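Local coordinates for protein transaminase (Bacillus megaterium, PDB 5G09) that probably transfers amino groups between amines and carbonyl compounds through a pyridoxal phosphate cofactor, caught here as an aldimine with 1-phenylethylamine, at residues R144-H149 against A192-M197; V234-S239 against W266-V271; T159-Y164 against G435-T440. All coordinates share one frame; numbering follows the deposited sequence.

Contact 1: R144-H149 against A192-M197; sequences REHDYH and APSPNM. With 6DF ([6-methyl-5-oxidanyl-4-[(~{E})-[(1~{R})-1-phenylethyl]iminomethyl]pyridin-3-yl]methyl dihydrogen phosphate), chain R.
Glu145 N donates to Ala192 O at 2.9 Å, the one backbone hydrogen bond between 144-149 and 192-197, and meets that carbonyl almost head-on. The same oxygen lies 3.3 Å from Arg144 CA in a CA-H...O contact on its side of the parallel bridge, while Ala192 pairs again by backbone with Thr143.

Within 144-149 a type II turn brings Arg144 and Asp147 together, and bends at chi2 (89°) and chi3 (47°) fold the arginine back onto its partner. Arg144 NE reaches Asp147 OD2 at 2.8 Å, in the guanidinium plane and on the syn side of the carboxylate, while Arg144 NH2 completes the salt bridge with a weak bond to Asp147 OD1. His149 NE2 grips Asp147 OD2 from the opposite face at 2.7 Å, and Gln240 holds OD1. Beyond the turn the chain runs on to the cofactor: Tyr148 CE2 lies 3.1 Å from the imine N2 of the aldimine, and His149 C packs against the pyridine.

Pro195 CG sits 3.5 Å from Arg144 NH1, the compact ring crossing the arginine chain at about a right angle, and Ser194 CB rests on Glu145 O. The carboxylate of Glu145 forms a salt bridge with Arg221 of the second subunit.

Both segments leave the carboxyl ends of adjacent strands, 140-144 and the outermost 189-192; small Ala192 packs on helix 214-226, and Arg144 lies against Thr236 of strand 231-236.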
loop_
_atom_site.group_PDB
_atom_site.type_symbol
_atom_site.label_atom_id
_atom_site.label_comp_id
_atom_site.label_asym_id
_atom_site.label_seq_id
_atom_site.Cartn_x
_atom_site.Cartn_y
_atom_site.Cartn_z
ATOM N N ARG D 144 14.933 -11.261 2.791
ATOM C CA ARG D 144 16.091 -11.324 1.894
ATOM C C ARG D 144 15.703 -11.817 0.487
ATOM O O ARG D 144 14.790 -12.648 0.309
ATOM C CB ARG D 144 17.209 -12.253 2.443
ATOM C CG ARG D 144 17.857 -11.833 3.778
ATOM C CD ARG D 144 17.147 -12.376 4.999
ATOM N NE ARG D 144 16.860 -13.789 4.831
ATOM C CZ ARG D 144 17.774 -14.759 4.910
ATOM N NH1 ARG D 144 19.048 -14.464 5.176
ATOM N NH2 ARG D 144 17.409 -16.019 4.678
ATOM N N GLU D 145 16.440 -11.340 -0.501
ATOM C CA GLU D 145 16.320 -11.848 -1.865
ATOM C C GLU D 145 16.410 -13.388 -1.865
ATOM O O GLU D 145 17.336 -13.939 -1.255
ATOM C CB GLU D 145 17.439 -11.276 -2.746
ATOM C CG GLU D 145 17.240 -11.607 -4.236
ATOM C CD GLU D 145 18.404 -11.231 -5.170
ATOM O OE1 GLU D 145 19.520 -10.968 -4.674
ATOM O OE2 GLU D 145 18.186 -11.219 -6.416
ATOM N N HIS D 146 15.454 -14.052 -2.539
ATOM C CA HIS D 146 15.376 -15.542 -2.667
ATOM C C HIS D 146 14.743 -16.265 -1.462
ATOM O O HIS D 146 14.581 -17.486 -1.484
ATOM C CB HIS D 146 16.732 -16.213 -3.043
ATOM C CG HIS D 146 17.444 -15.571 -4.206
ATOM N ND1 HIS D 146 16.787 -15.102 -5.324
ATOM C CD2 HIS D 146 18.763 -15.334 -4.421
ATOM C CE1 HIS D 146 17.663 -14.578 -6.169
ATOM N NE2 HIS D 146 18.872 -14.715 -5.646
ATOM N N ASP D 147 14.398 -15.529 -0.405
ATOM C CA ASP D 147 13.651 -16.139 0.719
ATOM C C ASP D 147 12.297 -16.659 0.277
ATOM O O ASP D 147 11.602 -16.046 -0.543
ATOM C CB ASP D 147 13.424 -15.144 1.872
ATOM C CG ASP D 147 14.559 -15.140 2.886
ATOM O OD1 ASP D 147 15.689 -15.587 2.561
ATOM O OD2 ASP D 147 14.319 -14.681 4.016
ATOM N N TYR D 148 11.943 -17.819 0.820
ATOM C CA TYR D 148 10.609 -18.357 0.660
ATOM C C TYR D 148 9.985 -18.541 2.056
ATOM O O TYR D 148 10.514 -19.315 2.875
ATOM C CB TYR D 148 10.606 -19.669 -0.140
ATOM C CG TYR D 148 9.182 -20.092 -0.385
ATOM C CD1 TYR D 148 8.462 -19.568 -1.468
ATOM C CD2 TYR D 148 8.503 -20.907 0.538
ATOM C CE1 TYR D 148 7.127 -19.892 -1.668
ATOM C CE2 TYR D 148 7.155 -21.226 0.343
ATOM C CZ TYR D 148 6.470 -20.718 -0.757
ATOM O OH TYR D 148 5.132 -21.013 -0.958
ATOM N N HIS D 149 8.875 -17.837 2.335
ATOM C CA HIS D 149 8.242 -17.937 3.664
ATOM C C HIS D 149 6.790 -18.322 3.613
ATOM O O HIS D 149 6.077 -18.200 4.618
ATOM C CB HIS D 149 8.427 -16.627 4.467
ATOM C CG HIS D 149 9.870 -16.285 4.728
ATOM N ND1 HIS D 149 10.642 -16.998 5.618
ATOM C CD2 HIS D 149 10.667 -15.302 4.238
ATOM C CE1 HIS D 149 11.864 -16.489 5.645
ATOM N NE2 HIS D 149 11.905 -15.463 4.814
ATOM N N ALA D 192 16.304 -7.222 1.694
ATOM C CA ALA D 192 17.725 -7.017 1.902
ATOM C C ALA D 192 18.441 -8.033 1.001
ATOM O O ALA D 192 17.806 -8.914 0.429
ATOM C CB ALA D 192 18.099 -7.202 3.369
ATOM N N PRO D 193 19.765 -7.902 0.839
ATOM C CA PRO D 193 20.393 -8.840 -0.091
ATOM C C PRO D 193 20.483 -10.262 0.465
ATOM O O PRO D 193 20.461 -10.471 1.683
ATOM C CB PRO D 193 21.796 -8.249 -0.306
ATOM C CG PRO D 193 22.016 -7.297 0.824
ATOM C CD PRO D 193 20.667 -6.801 1.244
ATOM N N SER D 194 20.536 -11.219 -0.449
ATOM C CA SER D 194 20.878 -12.587 -0.155
ATOM C C SER D 194 22.246 -12.592 0.595
ATOM O O SER D 194 23.135 -11.820 0.247
ATOM C CB SER D 194 20.997 -13.331 -1.492
ATOM O OG SER D 194 21.832 -14.469 -1.384
ATOM N N PRO D 195 22.401 -13.456 1.619
ATOM C CA PRO D 195 23.699 -13.640 2.317
ATOM C C PRO D 195 24.840 -13.944 1.350
ATOM O O PRO D 195 26.001 -13.599 1.606
ATOM C CB PRO D 195 23.458 -14.894 3.170
ATOM C CG PRO D 195 21.978 -14.956 3.370
ATOM C CD PRO D 195 21.338 -14.324 2.166
ATOM N N ASN D 196 24.486 -14.597 0.247
ATOM C CA ASN D 196 25.436 -15.234 -0.651
ATOM C C ASN D 196 25.914 -14.331 -1.754
ATOM O O ASN D 196 26.908 -14.616 -2.407
ATOM C CB ASN D 196 24.824 -16.502 -1.257
ATOM C CG ASN D 196 25.103 -17.730 -0.420
ATOM O OD1 ASN D 196 26.012 -17.741 0.408
ATOM N ND2 ASN D 196 24.330 -18.768 -0.629
ATOM N N MET D 197 25.203 -13.247 -1.990
ATOM C CA MET D 197 25.709 -12.296 -2.938
ATOM C C MET D 197 26.881 -11.603 -2.257
ATOM O O MET D 197 27.095 -11.770 -1.044
ATOM C CB MET D 197 24.629 -11.320 -3.332
ATOM C CG MET D 197 24.829 -10.794 -4.726
ATOM S SD MET D 197 23.782 -9.352 -4.845
ATOM C CE MET D 197 24.775 -8.392 -5.994
HETATM N N1 6DF R . 8.601 -21.309 5.247
HETATM C C2 6DF R . 9.511 -22.031 4.595
HETATM N N2 6DF R . 7.838 -24.145 1.232
HETATM C C3 6DF R . 9.082 -22.959 3.647
HETATM C C4 6DF R . 7.721 -23.146 3.402
HETATM C C5 6DF R . 6.815 -22.358 4.121
HETATM C C6 6DF R . 7.289 -21.456 5.035
HETATM C C7 6DF R . 7.510 -24.881 -0.022
HETATM C C8 6DF R . 6.407 -25.932 0.127
HETATM C C9 6DF R . 8.702 -25.343 -0.823
HETATM C C10 6DF R . 9.799 -25.958 -0.207
HETATM C C11 6DF R . 10.880 -26.367 -0.998
HETATM C C12 6DF R . 10.851 -26.195 -2.394
HETATM C C13 6DF R . 9.751 -25.596 -3.016
HETATM O O2P 6DF R . 3.551 -24.670 2.558
HETATM P P 6DF R . 3.375 -24.190 3.991
HETATM O O3P 6DF R . 2.315 -23.080 4.000
HETATM O O1P 6DF R . 2.973 -25.305 4.924
HETATM O O4P 6DF R . 4.794 -23.639 4.505
HETATM C "C5'" 6DF R . 5.320 -22.423 3.952
HETATM C "C2'" 6DF R . 10.965 -21.768 4.936
HETATM O O3 6DF R . 10.009 -23.658 2.953
HETATM C "C4'" 6DF R . 7.198 -24.075 2.352
HETATM C C14 6DF R . 8.684 -25.174 -2.221
#

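Contact 2: V234-S239 against W266-V271; sequences VITEVS and WINDEV. With 6DF ([6-methyl-5-oxidanyl-4-[(~{E})-[(1~{R})-1-phenylethyl]iminomethyl]pyridin-3-yl]methyl dihydrogen phosphate), chain R.
Thr236 OG1 stands between Trp266 and Asn268 and bonds to both. It accepts the indole N-H of Trp266 NE1 at 2.8 Å, nearly straight (170°) and in the ring plane, and gives its own proton to Asn268 OD1 at 2.6 Å, on a lone pair in the carbonyl plane. A hydroxyl suits this place because it can accept and donate at once; with chi1 at 60°, OG1 lies between the backbone N and carbonyl carbon, facing both partners.

At the last residue of its strand, Asp269 OD2 comes to 2.8 Å from N1 of the cofactor pyridine and also bonds to His149, while OD1 accepts from Val271 N in an Asx turn.

Three backbone bonds tie the strands in parallel register: Ile267 N to Val234 O, Thr236 N to Ile267 O and Asp269 N to Thr236 O. Farther along, a water takes protons from Val238 N and Asn268 ND2 and donates to Asp269 O, linking the two chain segments.

Packing follows. On the face opposite Thr236, Ile235 CD1 meets Ile267 CG2 at 4.0 Å, branched side chains filling the sheet surface, and Val238 CG1 lies against the amide of Asn268. Val271 CB covers one face of the pyridine, 3.5 Å from N1.

Strands 231-236 and 265-269 with helix 251-262 form a beta-alpha-beta unit, and an aspartate at a strand's carboxyl end facing the pyridine nitrogen is a hallmark of the fold-type I pyridoxal phosphate enzymes.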
loop_
_atom_site.group_PDB
_atom_site.type_symbol
_atom_site.label_atom_id
_atom_site.label_comp_id
_atom_site.label_asym_id
_atom_site.label_seq_id
_atom_site.Cartn_x
_atom_site.Cartn_y
_atom_site.Cartn_z
ATOM N N VAL D 234 13.633 -8.597 11.378
ATOM C CA VAL D 234 14.282 -9.212 10.223
ATOM C C VAL D 234 13.868 -10.692 10.240
ATOM O O VAL D 234 13.914 -11.338 11.302
ATOM C CB VAL D 234 15.813 -9.089 10.281
ATOM C CG1 VAL D 234 16.468 -9.778 9.067
ATOM C CG2 VAL D 234 16.234 -7.621 10.386
ATOM N N ILE D 235 13.388 -11.203 9.096
ATOM C CA ILE D 235 13.029 -12.627 8.971
ATOM C C ILE D 235 14.034 -13.346 8.082
ATOM O O ILE D 235 14.391 -12.848 6.990
ATOM C CB ILE D 235 11.563 -12.861 8.470
ATOM C CG1 ILE D 235 11.205 -14.370 8.515
ATOM C CG2 ILE D 235 11.297 -12.254 7.069
ATOM C CD1 ILE D 235 9.727 -14.664 8.363
ATOM N N THR D 236 14.489 -14.520 8.527
ATOM C CA THR D 236 15.508 -15.263 7.793
ATOM C C THR D 236 15.096 -16.724 7.651
ATOM O O THR D 236 14.112 -17.172 8.270
ATOM C CB THR D 236 16.883 -15.245 8.540
ATOM O OG1 THR D 236 16.724 -15.841 9.834
ATOM C CG2 THR D 236 17.432 -13.796 8.710
ATOM N N GLU D 237 15.860 -17.441 6.834
ATOM C CA GLU D 237 15.950 -18.898 6.852
ATOM C C GLU D 237 17.447 -19.132 6.995
ATOM O O GLU D 237 18.240 -18.480 6.281
ATOM C CB GLU D 237 15.558 -19.469 5.492
ATOM C CG GLU D 237 14.138 -19.230 5.002
ATOM C CD GLU D 237 13.952 -19.712 3.560
ATOM O OE1 GLU D 237 13.768 -20.946 3.344
ATOM O OE2 GLU D 237 14.025 -18.880 2.618
ATOM N N VAL D 238 17.881 -20.054 7.862
ATOM C CA VAL D 238 19.345 -20.171 8.043
ATOM C C VAL D 238 19.967 -20.780 6.792
ATOM O O VAL D 238 21.087 -20.445 6.414
ATOM C CB VAL D 238 19.784 -20.941 9.318
ATOM C CG1 VAL D 238 19.304 -20.212 10.574
ATOM C CG2 VAL D 238 19.307 -22.386 9.284
ATOM N N SER D 239 19.235 -21.688 6.166
ATOM C CA SER D 239 19.578 -22.173 4.853
ATOM C C SER D 239 18.336 -21.957 4.020
ATOM O O SER D 239 17.276 -22.509 4.341
ATOM C CB SER D 239 19.920 -23.665 4.902
ATOM O OG SER D 239 20.084 -24.167 3.589
ATOM N N TRP D 266 14.374 -10.689 15.691
ATOM C CA TRP D 266 14.827 -11.645 14.729
ATOM C C TRP D 266 13.850 -12.828 14.708
ATOM O O TRP D 266 13.658 -13.518 15.722
ATOM C CB TRP D 266 16.266 -12.084 15.020
ATOM C CG TRP D 266 16.725 -13.212 14.139
ATOM C CD1 TRP D 266 16.431 -13.401 12.795
ATOM C CD2 TRP D 266 17.583 -14.299 14.513
ATOM N NE1 TRP D 266 17.038 -14.557 12.337
ATOM C CE2 TRP D 266 17.751 -15.122 13.368
ATOM C CE3 TRP D 266 18.219 -14.671 15.716
ATOM C CZ2 TRP D 266 18.529 -16.312 13.397
ATOM C CZ3 TRP D 266 18.998 -15.864 15.733
ATOM C CH2 TRP D 266 19.136 -16.647 14.586
ATOM N N ILE D 267 13.191 -13.008 13.564
ATOM C CA ILE D 267 12.344 -14.185 13.317
ATOM C C ILE D 267 13.165 -15.106 12.478
ATOM O O ILE D 267 13.604 -14.723 11.406
ATOM C CB ILE D 267 11.064 -13.839 12.502
ATOM C CG1 ILE D 267 10.285 -12.717 13.188
ATOM C CG2 ILE D 267 10.174 -15.105 12.330
ATOM C CD1 ILE D 267 9.155 -12.133 12.348
ATOM N N ASN D 268 13.424 -16.315 12.973
ATOM C CA ASN D 268 13.982 -17.312 12.104
ATOM C C ASN D 268 12.924 -18.345 11.746
ATOM O O ASN D 268 12.287 -18.898 12.608
ATOM C CB ASN D 268 15.223 -18.004 12.665
ATOM C CG ASN D 268 15.883 -18.855 11.601
ATOM O OD1 ASN D 268 16.261 -18.333 10.561
ATOM N ND2 ASN D 268 15.945 -20.167 11.808
ATOM N N ASP D 269 12.726 -18.536 10.450
ATOM C CA ASP D 269 11.699 -19.380 9.908
ATOM C C ASP D 269 12.297 -20.771 9.878
ATOM O O ASP D 269 13.164 -21.057 9.061
ATOM C CB ASP D 269 11.364 -18.904 8.475
ATOM C CG ASP D 269 10.201 -19.680 7.833
ATOM O OD1 ASP D 269 9.828 -20.738 8.355
ATOM O OD2 ASP D 269 9.674 -19.225 6.766
ATOM N N GLU D 270 11.851 -21.614 10.797
ATOM C CA GLU D 270 12.319 -23.004 10.862
ATOM C C GLU D 270 11.350 -23.972 10.195
ATOM O O GLU D 270 11.405 -25.163 10.495
ATOM C CB GLU D 270 12.525 -23.428 12.340
ATOM C CG GLU D 270 13.684 -22.727 13.030
ATOM C CD GLU D 270 15.025 -23.332 12.637
ATOM O OE1 GLU D 270 15.053 -24.508 12.158
ATOM O OE2 GLU D 270 16.054 -22.630 12.811
ATOM N N VAL D 271 10.428 -23.490 9.334
ATOM C CA VAL D 271 9.419 -24.392 8.778
ATOM C C VAL D 271 10.106 -25.560 8.028
ATOM O O VAL D 271 9.696 -26.729 8.137
ATOM C CB VAL D 271 8.383 -23.637 7.878
ATOM C CG1 VAL D 271 7.581 -24.602 7.012
ATOM C CG2 VAL D 271 7.436 -22.789 8.735
HETATM N N1 6DF R . 8.601 -21.309 5.247
HETATM C C2 6DF R . 9.511 -22.031 4.595
HETATM N N2 6DF R . 7.838 -24.145 1.232
HETATM C C3 6DF R . 9.082 -22.959 3.647
HETATM C C4 6DF R . 7.721 -23.146 3.402
HETATM C C5 6DF R . 6.815 -22.358 4.121
HETATM C C6 6DF R . 7.289 -21.456 5.035
HETATM C C7 6DF R . 7.510 -24.881 -0.022
HETATM C C8 6DF R . 6.407 -25.932 0.127
HETATM C C9 6DF R . 8.702 -25.343 -0.823
HETATM C C10 6DF R . 9.799 -25.958 -0.207
HETATM C C11 6DF R . 10.880 -26.367 -0.998
HETATM C C12 6DF R . 10.851 -26.195 -2.394
HETATM C C13 6DF R . 9.751 -25.596 -3.016
HETATM O O2P 6DF R . 3.551 -24.670 2.558
HETATM P P 6DF R . 3.375 -24.190 3.991
HETATM O O3P 6DF R . 2.315 -23.080 4.000
HETATM O O1P 6DF R . 2.973 -25.305 4.924
HETATM O O4P 6DF R . 4.794 -23.639 4.505
HETATM C "C5'" 6DF R . 5.320 -22.423 3.952
HETATM C "C2'" 6DF R . 10.965 -21.768 4.936
HETATM O O3 6DF R . 10.009 -23.658 2.953
HETATM C "C4'" 6DF R . 7.198 -24.075 2.352
HETATM C C14 6DF R . 8.684 -25.174 -2.221
HETATM O O HOH W 1 15.883 -21.634 9.238
#

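Contact 3: T159-Y164 against G435-T440; sequences TRLRSY and GVMPNT. With 6DF ([6-methyl-5-oxidanyl-4-[(~{E})-[(1~{R})-1-phenylethyl]iminomethyl]pyridin-3-yl]methyl dihydrogen phosphate), chain R.
Tyr164 reaches across to Val436, its OH 3.5 Å from the valine CB and the two side chains crossing at about a right angle. Its backbone N bonds to Leu161 O. With CG anti to the carbonyl carbon (chi1 -81°), the ring extends toward the opposite loop, and Tyr164 OH bonds to a water oxygen at 2.7 Å. That water donates to Val436 O, so a single molecule spans the two loops. Farther back on the ring, CE1 lies 3.9 Å from Met437 CE, the two side chains sliding past each other in opposite directions.

These loops line the substrate side of the active site. Val436 CG1 stands 3.8 Å from C12 of the phenyl ring in the bound aldimine, and Tyr164 CE2 approaches C13 of the same ring, so valine and tyrosine together present carbon to the aromatic part of the amine. In this class III aminotransferase, of fold type I, residues far apart in sequence and a neighbouring subunit build the pocket: Val328 of the third subunit also packs on Tyr164. Replacing Tyr164 with an alanine would probably open a gap beside the phenyl group and Met437 CE, and leave the water on Val436 O without its hold on the other loop.

Met437 suits its place through its flexible thioether chain, bent at chi2 (-65°) and chi3 (102°). SD meets Leu161 CD1 at 3.9 Å, the two side chains tip to tip, and CE touches Ser163 OG.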
loop_
_atom_site.group_PDB
_atom_site.type_symbol
_atom_site.label_atom_id
_atom_site.label_comp_id
_atom_site.label_asym_id
_atom_site.label_seq_id
_atom_site.Cartn_x
_atom_site.Cartn_y
_atom_site.Cartn_z
ATOM N N THR D 159 8.188 -13.253 0.877
ATOM C CA THR D 159 8.718 -14.229 -0.094
ATOM C C THR D 159 9.248 -13.473 -1.295
ATOM O O THR D 159 8.500 -12.806 -2.011
ATOM C CB THR D 159 7.642 -15.227 -0.545
ATOM O OG1 THR D 159 7.309 -16.068 0.566
ATOM C CG2 THR D 159 8.123 -16.103 -1.726
ATOM N N ARG D 160 10.549 -13.585 -1.504
ATOM C CA ARG D 160 11.164 -12.870 -2.597
ATOM C C ARG D 160 11.852 -13.879 -3.529
ATOM O O ARG D 160 12.992 -13.671 -3.996
ATOM C CB ARG D 160 12.117 -11.799 -2.078
ATOM C CG ARG D 160 11.491 -10.644 -1.282
ATOM C CD ARG D 160 10.410 -9.854 -2.015
ATOM N NE ARG D 160 10.621 -9.824 -3.457
ATOM C CZ ARG D 160 9.646 -9.697 -4.362
ATOM N NH1 ARG D 160 8.372 -9.528 -3.983
ATOM N NH2 ARG D 160 9.946 -9.720 -5.657
ATOM N N LEU D 161 11.126 -14.959 -3.802
ATOM C CA LEU D 161 11.574 -15.963 -4.747
ATOM C C LEU D 161 10.621 -15.857 -5.945
ATOM O O LEU D 161 9.441 -16.261 -5.878
ATOM C CB LEU D 161 11.571 -17.359 -4.113
ATOM C CG LEU D 161 12.253 -18.511 -4.888
ATOM C CD1 LEU D 161 13.735 -18.244 -5.162
ATOM C CD2 LEU D 161 12.065 -19.807 -4.115
ATOM N N ARG D 162 11.135 -15.265 -7.013
ATOM C CA ARG D 162 10.307 -14.866 -8.180
ATOM C C ARG D 162 9.399 -15.964 -8.759
ATOM O O ARG D 162 8.240 -15.700 -9.140
ATOM C CB ARG D 162 11.231 -14.302 -9.275
ATOM C CG ARG D 162 10.495 -13.701 -10.463
ATOM C CD ARG D 162 11.484 -13.291 -11.517
ATOM N NE ARG D 162 10.845 -12.638 -12.661
ATOM C CZ ARG D 162 11.450 -12.470 -13.836
ATOM N NH1 ARG D 162 12.697 -12.923 -14.019
ATOM N NH2 ARG D 162 10.810 -11.874 -14.839
ATOM N N SER D 163 9.924 -17.192 -8.817
ATOM C CA SER D 163 9.208 -18.342 -9.409
ATOM C C SER D 163 8.211 -18.999 -8.469
ATOM O O SER D 163 7.616 -20.008 -8.825
ATOM C CB SER D 163 10.221 -19.398 -9.879
ATOM O OG SER D 163 11.091 -19.724 -8.808
ATOM N N TYR D 164 7.998 -18.441 -7.266
ATOM C CA TYR D 164 7.098 -19.095 -6.294
ATOM C C TYR D 164 6.079 -18.130 -5.646
ATOM O O TYR D 164 5.660 -18.342 -4.523
ATOM C CB TYR D 164 7.921 -19.850 -5.224
ATOM C CG TYR D 164 8.380 -21.183 -5.746
ATOM C CD1 TYR D 164 9.576 -21.314 -6.449
ATOM C CD2 TYR D 164 7.574 -22.312 -5.586
ATOM C CE1 TYR D 164 9.970 -22.539 -6.974
ATOM C CE2 TYR D 164 7.959 -23.539 -6.102
ATOM C CZ TYR D 164 9.147 -23.642 -6.800
ATOM O OH TYR D 164 9.499 -24.875 -7.301
ATOM N N GLY D 435 16.099 -30.724 -8.064
ATOM C CA GLY D 435 16.005 -29.500 -7.276
ATOM C C GLY D 435 14.872 -28.612 -7.789
ATOM O O GLY D 435 14.183 -28.986 -8.751
ATOM N N VAL D 436 14.677 -27.446 -7.154
ATOM C CA VAL D 436 13.639 -26.496 -7.582
ATOM C C VAL D 436 14.223 -25.281 -8.334
ATOM O O VAL D 436 13.539 -24.643 -9.161
ATOM C CB VAL D 436 12.715 -26.077 -6.410
ATOM C CG1 VAL D 436 11.891 -27.274 -5.937
ATOM C CG2 VAL D 436 13.507 -25.507 -5.247
ATOM N N MET D 437 15.485 -24.972 -8.048
ATOM C CA MET D 437 16.198 -23.943 -8.784
ATOM C C MET D 437 16.875 -24.605 -10.001
ATOM O O MET D 437 17.175 -25.807 -9.958
ATOM C CB MET D 437 17.185 -23.211 -7.875
ATOM C CG MET D 437 16.497 -22.456 -6.735
ATOM S SD MET D 437 15.442 -21.096 -7.296
ATOM C CE MET D 437 13.805 -21.820 -7.146
ATOM N N PRO D 438 17.053 -23.851 -11.108
ATOM C CA PRO D 438 17.541 -24.454 -12.365
ATOM C C PRO D 438 18.992 -24.974 -12.313
ATOM O O PRO D 438 19.307 -25.960 -13.000
ATOM C CB PRO D 438 17.417 -23.304 -13.376
ATOM C CG PRO D 438 17.420 -22.052 -12.548
ATOM C CD PRO D 438 16.688 -22.428 -11.294
ATOM N N ASN D 439 19.851 -24.318 -11.525
ATOM C CA ASN D 439 21.267 -24.700 -11.458
ATOM C C ASN D 439 21.696 -25.357 -10.124
ATOM O O ASN D 439 22.891 -25.512 -9.865
ATOM C CB ASN D 439 22.165 -23.487 -11.729
ATOM C CG ASN D 439 21.782 -22.727 -12.992
ATOM O OD1 ASN D 439 21.745 -23.288 -14.086
ATOM N ND2 ASN D 439 21.515 -21.423 -12.847
ATOM N N THR D 440 20.745 -25.757 -9.287
ATOM C CA THR D 440 21.114 -26.119 -7.924
ATOM C C THR D 440 20.268 -27.286 -7.482
ATOM O O THR D 440 19.034 -27.178 -7.461
ATOM C CB THR D 440 20.881 -24.930 -6.956
ATOM O OG1 THR D 440 21.317 -23.699 -7.562
ATOM C CG2 THR D 440 21.606 -25.157 -5.650
HETATM N N1 6DF R . 8.601 -21.309 5.247
HETATM C C2 6DF R . 9.511 -22.031 4.595
HETATM N N2 6DF R . 7.838 -24.145 1.232
HETATM C C3 6DF R . 9.082 -22.959 3.647
HETATM C C4 6DF R . 7.721 -23.146 3.402
HETATM C C5 6DF R . 6.815 -22.358 4.121
HETATM C C6 6DF R . 7.289 -21.456 5.035
HETATM C C7 6DF R . 7.510 -24.881 -0.022
HETATM C C8 6DF R . 6.407 -25.932 0.127
HETATM C C9 6DF R . 8.702 -25.343 -0.823
HETATM C C10 6DF R . 9.799 -25.958 -0.207
HETATM C C11 6DF R . 10.880 -26.367 -0.998
HETATM C C12 6DF R . 10.851 -26.195 -2.394
HETATM C C13 6DF R . 9.751 -25.596 -3.016
HETATM O O2P 6DF R . 3.551 -24.670 2.558
HETATM P P 6DF R . 3.375 -24.190 3.991
HETATM O O3P 6DF R . 2.315 -23.080 4.000
HETATM O O1P 6DF R . 2.973 -25.305 4.924
HETATM O O4P 6DF R . 4.794 -23.639 4.505
HETATM C "C5'" 6DF R . 5.320 -22.423 3.952
HETATM C "C2'" 6DF R . 10.965 -21.768 4.936
HETATM O O3 6DF R . 10.009 -23.658 2.953
HETATM C "C4'" 6DF R . 7.198 -24.075 2.352
HETATM C C14 6DF R . 8.684 -25.174 -2.221
HETATM O O HOH W 2 10.930 -25.270 -9.505
#

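All three contacts touch the bound aldimine, each from a different quarter. Contacts 1 and 2, with centres 11 Å apart, join through His149 ND1, 2.7 Å from Asp269 OD2, which extends a polar chain from Arg144 and Asp147 to the pyridine nitrogen; Tyr148 N, 2.9 Å from Glu237 OE2, ties them a second time. Contact 1 also meets contact 3 through backbone, with Asp147 O 2.8 Å from Arg160 N. Contacts 2 and 3 do not touch: their nearest atoms are about 7 Å apart and the ligand bridges them, its pyridine end at contact 2 and its phenyl end at contact 3.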